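Afamin (PDB 6FAK) carries hydrophobic molecules in body fluids, binds vitamin E and keeps lipidated Wnt proteins soluble and active. Local coordinates at residues Lys169-Glu174 and Asn179-Arg184; Lys262-Ile267 and Pro287-Cys292; Ser296-Arg301 and Leu443-Ala448. All coordinates share one frame; numbering follows the deposited sequence. Where two conformers were deposited one is given.

Contact 1. Residues Lys169-Glu174 and Asn179-Arg184; sequences KSCCEE and NCLQTR. With EDO (1,2-ethanediol), chain S.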
loop_
_atom_site.group_PDB
_atom_site.type_symbol
_atom_site.label_atom_id
_atom_site.label_comp_id
_atom_site.label_asym_id
_atom_site.label_seq_id
_atom_site.Cartn_x
_atom_site.Cartn_y
_atom_site.Cartn_z
ATOM N N LYS A 169 -11.849 -17.827 17.145
ATOM C CA LYS A 169 -11.845 -19.116 17.803
ATOM C C LYS A 169 -11.121 -19.086 19.149
ATOM O O LYS A 169 -11.647 -19.613 20.155
ATOM C CB LYS A 169 -11.259 -20.169 16.880
ATOM C CG LYS A 169 -11.111 -21.549 17.478
ATOM C CD LYS A 169 -9.648 -21.784 17.823
ATOM C CE LYS A 169 -9.421 -22.948 18.760
ATOM N NZ LYS A 169 -8.118 -22.727 19.432
ATOM N N SER A 170 -9.925 -18.511 19.181
ATOM C CA SER A 170 -9.130 -18.470 20.412
ATOM C C SER A 170 -9.746 -17.557 21.514
ATOM O O SER A 170 -9.842 -17.947 22.681
ATOM C CB SER A 170 -7.746 -17.963 20.114
ATOM O OG SER A 170 -7.023 -17.779 21.320
ATOM N N CYS A 171 -10.144 -16.356 21.111
ATOM C CA CYS A 171 -10.734 -15.372 22.028
ATOM C C CYS A 171 -12.131 -15.745 22.566
ATOM O O CYS A 171 -12.489 -15.338 23.678
ATOM C CB CYS A 171 -10.766 -13.979 21.372
ATOM S SG CYS A 171 -9.121 -13.214 21.193
ATOM N N CYS A 172 -12.905 -16.496 21.793
ATOM C CA CYS A 172 -14.214 -17.021 22.260
ATOM C C CYS A 172 -14.120 -18.069 23.376
ATOM O O CYS A 172 -15.119 -18.368 24.021
ATOM C CB CYS A 172 -15.062 -17.519 21.064
ATOM S SG CYS A 172 -15.451 -16.137 19.934
ATOM N N GLU A 173 -12.921 -18.598 23.615
ATOM C CA GLU A 173 -12.640 -19.483 24.755
ATOM C C GLU A 173 -12.164 -18.734 26.046
ATOM O O GLU A 173 -11.892 -19.379 27.072
ATOM C CB GLU A 173 -11.540 -20.486 24.341
ATOM C CG GLU A 173 -11.882 -21.383 23.151
ATOM C CD GLU A 173 -10.674 -22.129 22.566
ATOM O OE1 GLU A 173 -9.490 -21.751 22.810
ATOM O OE2 GLU A 173 -10.913 -23.109 21.814
ATOM N N GLU A 174 -12.009 -17.413 25.988
ATOM C CA GLU A 174 -11.467 -16.658 27.120
ATOM C C GLU A 174 -12.595 -16.047 27.936
ATOM O O GLU A 174 -13.700 -15.899 27.423
ATOM C CB GLU A 174 -10.479 -15.568 26.660
ATOM C CG GLU A 174 -9.191 -16.228 26.153
ATOM C CD GLU A 174 -8.015 -15.320 25.859
ATOM O OE1 GLU A 174 -8.023 -14.132 26.263
ATOM O OE2 GLU A 174 -7.054 -15.832 25.189
ATOM N N ASN A 179 -11.288 -7.897 25.496
ATOM C CA ASN A 179 -9.897 -7.470 25.548
ATOM C C ASN A 179 -9.075 -8.330 24.615
ATOM O O ASN A 179 -8.226 -7.815 23.868
ATOM C CB ASN A 179 -9.275 -7.579 26.928
ATOM C CG ASN A 179 -7.824 -7.124 26.908
ATOM O OD1 ASN A 179 -7.577 -5.966 26.612
ATOM N ND2 ASN A 179 -6.848 -8.065 27.072
ATOM N N CYS A 180 -9.310 -9.643 24.692
ATOM C CA CYS A 180 -8.642 -10.611 23.773
ATOM C C CYS A 180 -8.857 -10.239 22.276
ATOM O O CYS A 180 -7.916 -10.122 21.521
ATOM C CB CYS A 180 -9.155 -12.033 24.031
ATOM S SG CYS A 180 -8.317 -13.346 23.097
ATOM N N LEU A 181 -10.121 -10.115 21.865
ATOM C CA LEU A 181 -10.456 -9.761 20.480
ATOM C C LEU A 181 -9.727 -8.501 20.024
ATOM O O LEU A 181 -9.128 -8.499 18.939
ATOM C CB LEU A 181 -11.956 -9.591 20.297
ATOM C CG LEU A 181 -12.801 -10.851 20.421
ATOM C CD1 LEU A 181 -14.262 -10.497 20.630
ATOM C CD2 LEU A 181 -12.622 -11.688 19.161
ATOM N N GLN A 182 -9.719 -7.460 20.847
ATOM C CA GLN A 182 -9.123 -6.198 20.452
ATOM C C GLN A 182 -7.604 -6.299 20.307
ATOM O O GLN A 182 -7.036 -5.783 19.382
ATOM C CB GLN A 182 -9.533 -5.079 21.420
ATOM C CG GLN A 182 -11.017 -4.717 21.311
ATOM C CD GLN A 182 -11.542 -3.784 22.422
ATOM O OE1 GLN A 182 -10.831 -3.424 23.372
ATOM N NE2 GLN A 182 -12.803 -3.398 22.298
ATOM N N THR A 183 -6.972 -6.993 21.249
ATOM C CA THR A 183 -5.518 -7.208 21.286
ATOM C C THR A 183 -5.032 -8.061 20.113
ATOM O O THR A 183 -4.103 -7.688 19.403
ATOM C CB THR A 183 -5.146 -7.943 22.611
ATOM O OG1 THR A 183 -5.577 -7.143 23.713
ATOM C CG2 THR A 183 -3.629 -8.222 22.749
ATOM N N ARG A 184 -5.662 -9.214 19.948
ATOM C CA ARG A 184 -5.190 -10.259 19.000
ATOM C C ARG A 184 -5.463 -9.875 17.541
ATOM O O ARG A 184 -4.773 -10.345 16.654
ATOM C CB ARG A 184 -5.824 -11.632 19.304
ATOM C CG ARG A 184 -5.484 -12.256 20.660
ATOM C CD ARG A 184 -3.995 -12.207 21.020
ATOM N NE ARG A 184 -3.774 -12.694 22.371
ATOM C CZ ARG A 184 -2.779 -12.361 23.196
ATOM N NH1 ARG A 184 -2.740 -12.877 24.419
ATOM N NH2 ARG A 184 -1.817 -11.532 22.810
HETATM C C1 EDO S . -7.673 -20.444 25.647
HETATM O O1 EDO S . -7.710 -20.912 27.009
HETATM C C2 EDO S . -7.138 -19.018 25.577
HETATM O O2 EDO S . -7.394 -18.373 24.296
HETATM O O HOH W 1 -4.747 -15.075 24.086
#
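The Glu174 carboxylate lies against Cys180, whose SG sits above the carboxylate plane, 3.4 Å from CD. On the same side, OE1 of Glu174 is 3.3 Å from Cys180 CB. The other oxygen, OE2, turns to polar partners. A water donates to Glu174 OE2 at 2.7 Å and accepts a bond from Arg184 NE, so acid and guanidinium meet through water rather than directly. O2 of a 1,2-ethanediol, probably from the crystallisation liquor, lies close to Glu174 OE2, Ser170 O and Ser170 OG.

The covalent link is the disulfide Cys171-Cys180, with SG to SG at 2.1 Å and chi3 -76°. Cys180 SG is anti to its backbone N (chi1 -174°), which carries it across to the end of helix 154-171. Leu181 CD2 packs on Cys171 CB at 3.7 Å. Arg184 CG rests near Cys171 SG. Cys172, next in sequence, bonds to Cys127, giving the paired disulfides of adjacent cysteines known from albumins.

The bond therefore ties two successive helices covalently. The nearby Arg184 probably favours the charged form of Glu174, with water relaying between them.

Contact 2. Residues Lys262-Ile267 and Pro287-Cys292; sequences KVMNHI and PERGQC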
loop_
_atom_site.group_PDB
_atom_site.type_symbol
_atom_site.label_atom_id
_atom_site.label_comp_id
_atom_site.label_asym_id
_atom_site.label_seq_id
_atom_site.Cartn_x
_atom_site.Cartn_y
_atom_site.Cartn_z
ATOM N N LYS A 262 1.212 -20.119 -9.403
ATOM C CA LYS A 262 2.299 -20.337 -10.371
ATOM C C LYS A 262 3.660 -19.781 -9.885
ATOM O O LYS A 262 4.678 -20.456 -9.997
ATOM C CB LYS A 262 1.931 -19.723 -11.720
ATOM C CG LYS A 262 2.907 -20.026 -12.864
ATOM C CD LYS A 262 2.365 -19.516 -14.193
ATOM C CE LYS A 262 3.181 -20.031 -15.371
ATOM N NZ LYS A 262 2.836 -19.356 -16.667
ATOM N N VAL A 263 3.687 -18.547 -9.385
ATOM C CA VAL A 263 4.909 -17.947 -8.890
ATOM C C VAL A 263 5.515 -18.817 -7.731
ATOM O O VAL A 263 6.722 -19.163 -7.755
ATOM C CB VAL A 263 4.696 -16.467 -8.484
ATOM C CG1 VAL A 263 5.838 -15.919 -7.664
ATOM C CG2 VAL A 263 4.480 -15.569 -9.712
ATOM N N MET A 264 4.671 -19.235 -6.790
ATOM C CA MET A 264 5.139 -19.991 -5.622
ATOM C C MET A 264 5.653 -21.369 -6.028
ATOM O O MET A 264 6.733 -21.802 -5.572
ATOM C CB MET A 264 4.027 -20.080 -4.565
ATOM C CG MET A 264 3.559 -18.723 -4.081
ATOM S SD MET A 264 4.938 -17.642 -3.662
ATOM C CE MET A 264 4.099 -16.100 -3.326
ATOM N N ASN A 265 4.929 -22.004 -6.938
ATOM C CA ASN A 265 5.377 -23.244 -7.553
ATOM C C ASN A 265 6.688 -23.093 -8.327
ATOM O O ASN A 265 7.563 -23.952 -8.192
ATOM C CB ASN A 265 4.275 -23.867 -8.423
ATOM C CG ASN A 265 3.054 -24.334 -7.580
ATOM O OD1 ASN A 265 3.084 -24.335 -6.326
ATOM N ND2 ASN A 265 1.972 -24.711 -8.268
ATOM N N HIS A 266 6.826 -22.041 -9.133
ATOM C CA HIS A 266 8.123 -21.711 -9.792
ATOM C C HIS A 266 9.280 -21.585 -8.760
ATOM O O HIS A 266 10.314 -22.229 -8.887
ATOM C CB HIS A 266 7.989 -20.425 -10.603
ATOM C CG HIS A 266 9.125 -20.138 -11.526
ATOM N ND1 HIS A 266 8.945 -19.444 -12.696
ATOM C CD2 HIS A 266 10.444 -20.446 -11.473
ATOM C CE1 HIS A 266 10.096 -19.339 -13.331
ATOM N NE2 HIS A 266 11.022 -19.936 -12.606
ATOM N N ILE A 267 9.082 -20.788 -7.735
ATOM C CA ILE A 267 10.045 -20.636 -6.655
ATOM C C ILE A 267 10.356 -22.010 -6.009
ATOM O O ILE A 267 11.500 -22.466 -6.048
ATOM C CB ILE A 267 9.531 -19.633 -5.617
ATOM C CG1 ILE A 267 9.553 -18.210 -6.230
ATOM C CG2 ILE A 267 10.344 -19.632 -4.314
ATOM C CD1 ILE A 267 8.896 -17.147 -5.387
ATOM N N PRO A 287 -3.500 -20.416 0.618
ATOM C CA PRO A 287 -2.524 -19.458 0.103
ATOM C C PRO A 287 -1.429 -19.078 1.126
ATOM O O PRO A 287 -0.747 -18.067 0.936
ATOM C CB PRO A 287 -3.411 -18.236 -0.199
ATOM C CG PRO A 287 -4.426 -18.263 0.901
ATOM C CD PRO A 287 -4.611 -19.717 1.298
ATOM N N GLU A 288 -1.255 -19.879 2.181
ATOM C CA GLU A 288 -0.333 -19.557 3.274
ATOM C C GLU A 288 1.122 -19.757 2.841
ATOM O O GLU A 288 1.941 -18.865 3.047
ATOM C CB GLU A 288 -0.644 -20.400 4.524
ATOM C CG GLU A 288 -0.362 -19.684 5.837
ATOM C CD GLU A 288 -1.433 -18.664 6.211
ATOM O OE1 GLU A 288 -2.175 -18.190 5.318
ATOM O OE2 GLU A 288 -1.535 -18.329 7.411
ATOM N N ARG A 289 1.411 -20.911 2.222
ATOM C CA ARG A 289 2.739 -21.246 1.634
ATOM C C ARG A 289 3.401 -20.096 0.816
ATOM O O ARG A 289 4.632 -20.062 0.719
ATOM C CB ARG A 289 2.675 -22.622 0.872
ATOM C CG ARG A 289 3.530 -22.863 -0.397
ATOM C CD ARG A 289 2.720 -22.770 -1.689
ATOM N NE ARG A 289 1.816 -21.609 -1.675
ATOM C CZ ARG A 289 0.984 -21.230 -2.641
ATOM N NH1 ARG A 289 0.893 -21.936 -3.775
ATOM N NH2 ARG A 289 0.246 -20.139 -2.469
ATOM N N GLY A 290 2.590 -19.157 0.301
ATOM C CA GLY A 290 3.050 -18.006 -0.467
ATOM C C GLY A 290 3.071 -16.670 0.267
ATOM O O GLY A 290 3.950 -15.830 0.015
ATOM N N GLN A 291 2.084 -16.435 1.138
ATOM C CA GLN A 291 2.173 -15.310 2.092
ATOM C C GLN A 291 3.374 -15.554 3.067
ATOM O O GLN A 291 3.982 -14.600 3.564
ATOM C CB GLN A 291 0.855 -15.091 2.875
ATOM C CG GLN A 291 -0.375 -14.514 2.138
ATOM C CD GLN A 291 -0.132 -13.357 1.159
ATOM O OE1 GLN A 291 -0.391 -12.186 1.467
ATOM N NE2 GLN A 291 0.311 -13.692 -0.055
ATOM N N CYS A 292 3.691 -16.833 3.311
ATOM C CA CYS A 292 4.932 -17.271 3.964
ATOM C C CYS A 292 6.182 -16.859 3.172
ATOM O O CYS A 292 7.015 -16.103 3.690
ATOM C CB CYS A 292 4.930 -18.797 4.134
ATOM S SG CYS A 292 6.292 -19.480 5.110
#
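Gly290 and Arg289, which meet Met264 across this contact, lie in a helical turn whose shortest backbone bond runs from Cys292 N to Glu288 O, 2.7 Å. Pro287, preceded by a cis peptide bond, holds the N-cap position of that helix. The turn presents the backbone of Gly290 to helix 253-268. Met264 CG comes within 3.7 Å of Gly290 CA, and its methyl CE reaches Gly290 O at 3.4 Å. A bend at chi2 (-48°) turns the thioether along the glycine. The fit is tight: the side that a CB would take at Gly290 faces Met264.

The guanidinium of Arg289 covers the other part of Met264. Met264 CB lies 3.6 Å above its plane, offset toward the rim. Arg289 NH1 is nearest, 3.7 Å from Met264 CB. An aliphatic carbon thus lies over the face of a charged planar group. Near the guanidinium edge, Asn265 OD1 stands 4.1 Å from NH1, with amide and guanidinium planes 75° apart. An alanine in place of Arg289 would probably leave the CB side of Met264 without its flat cover and open a gap beside Asn265.

Met264 also touches Ile293 and Ile294 of the same partner helix. The axes of the two short helical segments approach to 9.9 Å and cross at 68°. The absence of a side chain at Gly290 leaves room for Met264 between these two helices of the second albumin domain. Both segments belong to the region that forms the binding pocket for hydrophobic ligands. A bound tetraethylene glycol, probably from the crystallisation liquor, lies near Met264.

Contact 3. Residues Ser296-Arg301 and Leu443-Ala448; sequences SNKDDR and LSEEFA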
loop_
_atom_site.group_PDB
_atom_site.type_symbol
_atom_site.label_atom_id
_atom_site.label_comp_id
_atom_site.label_asym_id
_atom_site.label_seq_id
_atom_site.Cartn_x
_atom_site.Cartn_y
_atom_site.Cartn_z
ATOM N N SER A 296 9.288 -14.634 4.339
ATOM C CA SER A 296 10.571 -15.230 4.702
ATOM C C SER A 296 11.658 -14.161 4.564
ATOM O O SER A 296 11.527 -13.218 3.768
ATOM C CB SER A 296 10.882 -16.471 3.868
ATOM O OG SER A 296 11.100 -16.148 2.506
ATOM N N ASN A 297 12.699 -14.266 5.381
ATOM C CA ASN A 297 13.787 -13.279 5.347
ATOM C C ASN A 297 14.690 -13.492 4.122
ATOM O O ASN A 297 14.591 -14.519 3.419
ATOM C CB ASN A 297 14.590 -13.252 6.667
ATOM C CG ASN A 297 15.113 -14.617 7.090
ATOM O OD1 ASN A 297 14.854 -15.630 6.439
ATOM N ND2 ASN A 297 15.836 -14.649 8.209
ATOM N N LYS A 298 15.543 -12.499 3.866
ATOM C CA LYS A 298 16.500 -12.537 2.753
ATOM C C LYS A 298 17.505 -13.668 2.988
ATOM O O LYS A 298 18.037 -13.820 4.094
ATOM C CB LYS A 298 17.245 -11.198 2.583
ATOM C CG LYS A 298 16.348 -9.971 2.340
ATOM C CD LYS A 298 17.166 -8.738 1.914
ATOM C CE LYS A 298 16.963 -7.505 2.800
ATOM N NZ LYS A 298 15.828 -6.615 2.403
ATOM N N ASP A 299 17.725 -14.477 1.955
ATOM C CA ASP A 299 18.743 -15.529 1.979
ATOM C C ASP A 299 20.129 -14.878 2.128
ATOM O O ASP A 299 20.314 -13.705 1.772
ATOM C CB ASP A 299 18.636 -16.363 0.688
ATOM C CG ASP A 299 19.517 -17.606 0.685
ATOM O OD1 ASP A 299 20.349 -17.794 1.591
ATOM O OD2 ASP A 299 19.377 -18.413 -0.253
ATOM N N ASP A 300 21.081 -15.623 2.689
ATOM C CA ASP A 300 22.466 -15.153 2.820
ATOM C C ASP A 300 23.061 -15.056 1.423
ATOM O O ASP A 300 22.822 -15.936 0.587
ATOM C CB ASP A 300 23.336 -16.128 3.637
ATOM C CG ASP A 300 22.779 -16.421 5.028
ATOM O OD1 ASP A 300 21.751 -15.833 5.421
ATOM O OD2 ASP A 300 23.389 -17.261 5.729
ATOM N N ARG A 301 23.832 -13.996 1.172
ATOM C CA ARG A 301 24.572 -13.865 -0.087
ATOM C C ARG A 301 25.590 -14.984 -0.207
ATOM O O ARG A 301 26.159 -15.398 0.804
ATOM C CB ARG A 301 25.327 -12.541 -0.161
ATOM C CG ARG A 301 24.518 -11.376 -0.689
ATOM C CD ARG A 301 25.408 -10.149 -0.715
ATOM N NE ARG A 301 25.594 -9.576 0.620
ATOM C CZ ARG A 301 26.597 -8.775 0.990
ATOM N NH1 ARG A 301 27.573 -8.457 0.128
ATOM N NH2 ARG A 301 26.638 -8.298 2.230
ATOM N N LEU A 443 17.149 0.051 13.698
ATOM C CA LEU A 443 17.436 -1.295 13.184
ATOM C C LEU A 443 18.777 -1.286 12.446
ATOM O O LEU A 443 19.274 -0.225 12.091
ATOM C CB LEU A 443 16.335 -1.789 12.231
ATOM C CG LEU A 443 14.910 -1.877 12.780
ATOM C CD1 LEU A 443 14.015 -2.455 11.695
ATOM C CD2 LEU A 443 14.866 -2.689 14.070
ATOM N N SER A 444 19.378 -2.458 12.242
ATOM C CA SER A 444 20.618 -2.542 11.459
ATOM C C SER A 444 20.405 -2.106 9.982
ATOM O O SER A 444 21.260 -1.466 9.404
ATOM C CB SER A 444 21.211 -3.953 11.513
ATOM O OG SER A 444 20.361 -4.863 10.860
ATOM N N GLU A 445 19.261 -2.434 9.391
ATOM C CA GLU A 445 18.952 -1.965 8.022
ATOM C C GLU A 445 17.912 -0.834 8.087
ATOM O O GLU A 445 16.928 -0.790 7.330
ATOM C CB GLU A 445 18.547 -3.137 7.091
ATOM C CG GLU A 445 19.749 -3.917 6.519
ATOM C CD GLU A 445 19.362 -5.154 5.689
ATOM O OE1 GLU A 445 18.187 -5.266 5.221
ATOM O OE2 GLU A 445 20.251 -6.023 5.484
ATOM N N GLU A 446 18.205 0.117 8.968
ATOM C CA GLU A 446 17.407 1.297 9.143
ATOM C C GLU A 446 17.179 1.990 7.800
ATOM O O GLU A 446 16.033 2.355 7.477
ATOM C CB GLU A 446 18.136 2.252 10.078
ATOM C CG GLU A 446 17.496 3.617 10.234
ATOM C CD GLU A 446 18.343 4.511 11.136
ATOM O OE1 GLU A 446 19.152 5.345 10.617
ATOM O OE2 GLU A 446 18.199 4.365 12.367
ATOM N N PHE A 447 18.260 2.183 7.029
ATOM C CA PHE A 447 18.119 2.958 5.774
ATOM C C PHE A 447 17.125 2.278 4.829
ATOM O O PHE A 447 16.174 2.931 4.347
ATOM C CB PHE A 447 19.440 3.237 5.030
ATOM C CG PHE A 447 19.207 3.830 3.653
ATOM C CD1 PHE A 447 18.794 5.125 3.522
ATOM C CD2 PHE A 447 19.347 3.039 2.496
ATOM C CE1 PHE A 447 18.547 5.670 2.282
ATOM C CE2 PHE A 447 19.096 3.562 1.236
ATOM C CZ PHE A 447 18.708 4.885 1.129
ATOM N N ALA A 448 17.329 0.978 4.580
ATOM C CA ALA A 448 16.458 0.262 3.659
ATOM C C ALA A 448 14.989 0.253 4.146
ATOM O O ALA A 448 14.037 0.541 3.382
ATOM C CB ALA A 448 16.948 -1.162 3.420
#
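Lys298 and Glu445 reach each other through unlike chain shapes. The lysine folds near its end, at chi3 (-124°) and chi4 (-88°). The glutamate is extended beyond CG, with chi2 at 175°. Both side chains leave their backbones toward the opposite segment. They need this reach, because their CA atoms, the nearest pair between the segments, stand 12.1 Å apart.

The meeting is slight. Glu445 OE1 touches Lys298 CE at 3.5 Å. The ammonium NZ of Lys298 is farther from OE1, at 3.9 Å, which makes a long salt bridge. The bend at chi4 turns NZ to the side of the line from CE to the oxygen, so the methylene lies closer than the charge. The two chains run obliquely to one another. The attraction is probably modest and electrostatic, and the segments bury just 62 Å² between them.

The loop is held by its own surroundings. Ser296, just past helix 288-295, gives its carbonyl to Lys225 NZ, and Asp299 bonds through the backbone to Lys225. Glu445 stands at the N-cap position of helix 446-462, whose Phe447 packs against helix 376-417. Small polyethers, probably from the crystallisation liquor, lie near both charged side chains.

This is a surface contact between domains. It links a loop of the second albumin domain to the start of a helix in the third.

In the fold
The three contacts follow one another along the chain, each closing before the next opens. Both segments of contact 1 lie in the first albumin domain, on helices 154-171 and 177-209; the latter continues into the second. Contact 2 packs helices 253-268 and 288-295 of the second. Contact 3 leaves the loop just after helix 288-295 and meets the start of helix 446-462 in the third. Centres of contacts 1 and 2 are 29 Å apart, those of 1 and 3 33 Å, and those of 2 and 3 21 Å. Contacts 2 and 3 adjoin in sequence. The set runs from local ties within domains to a light touch between domains, in a predominantly helical carrier.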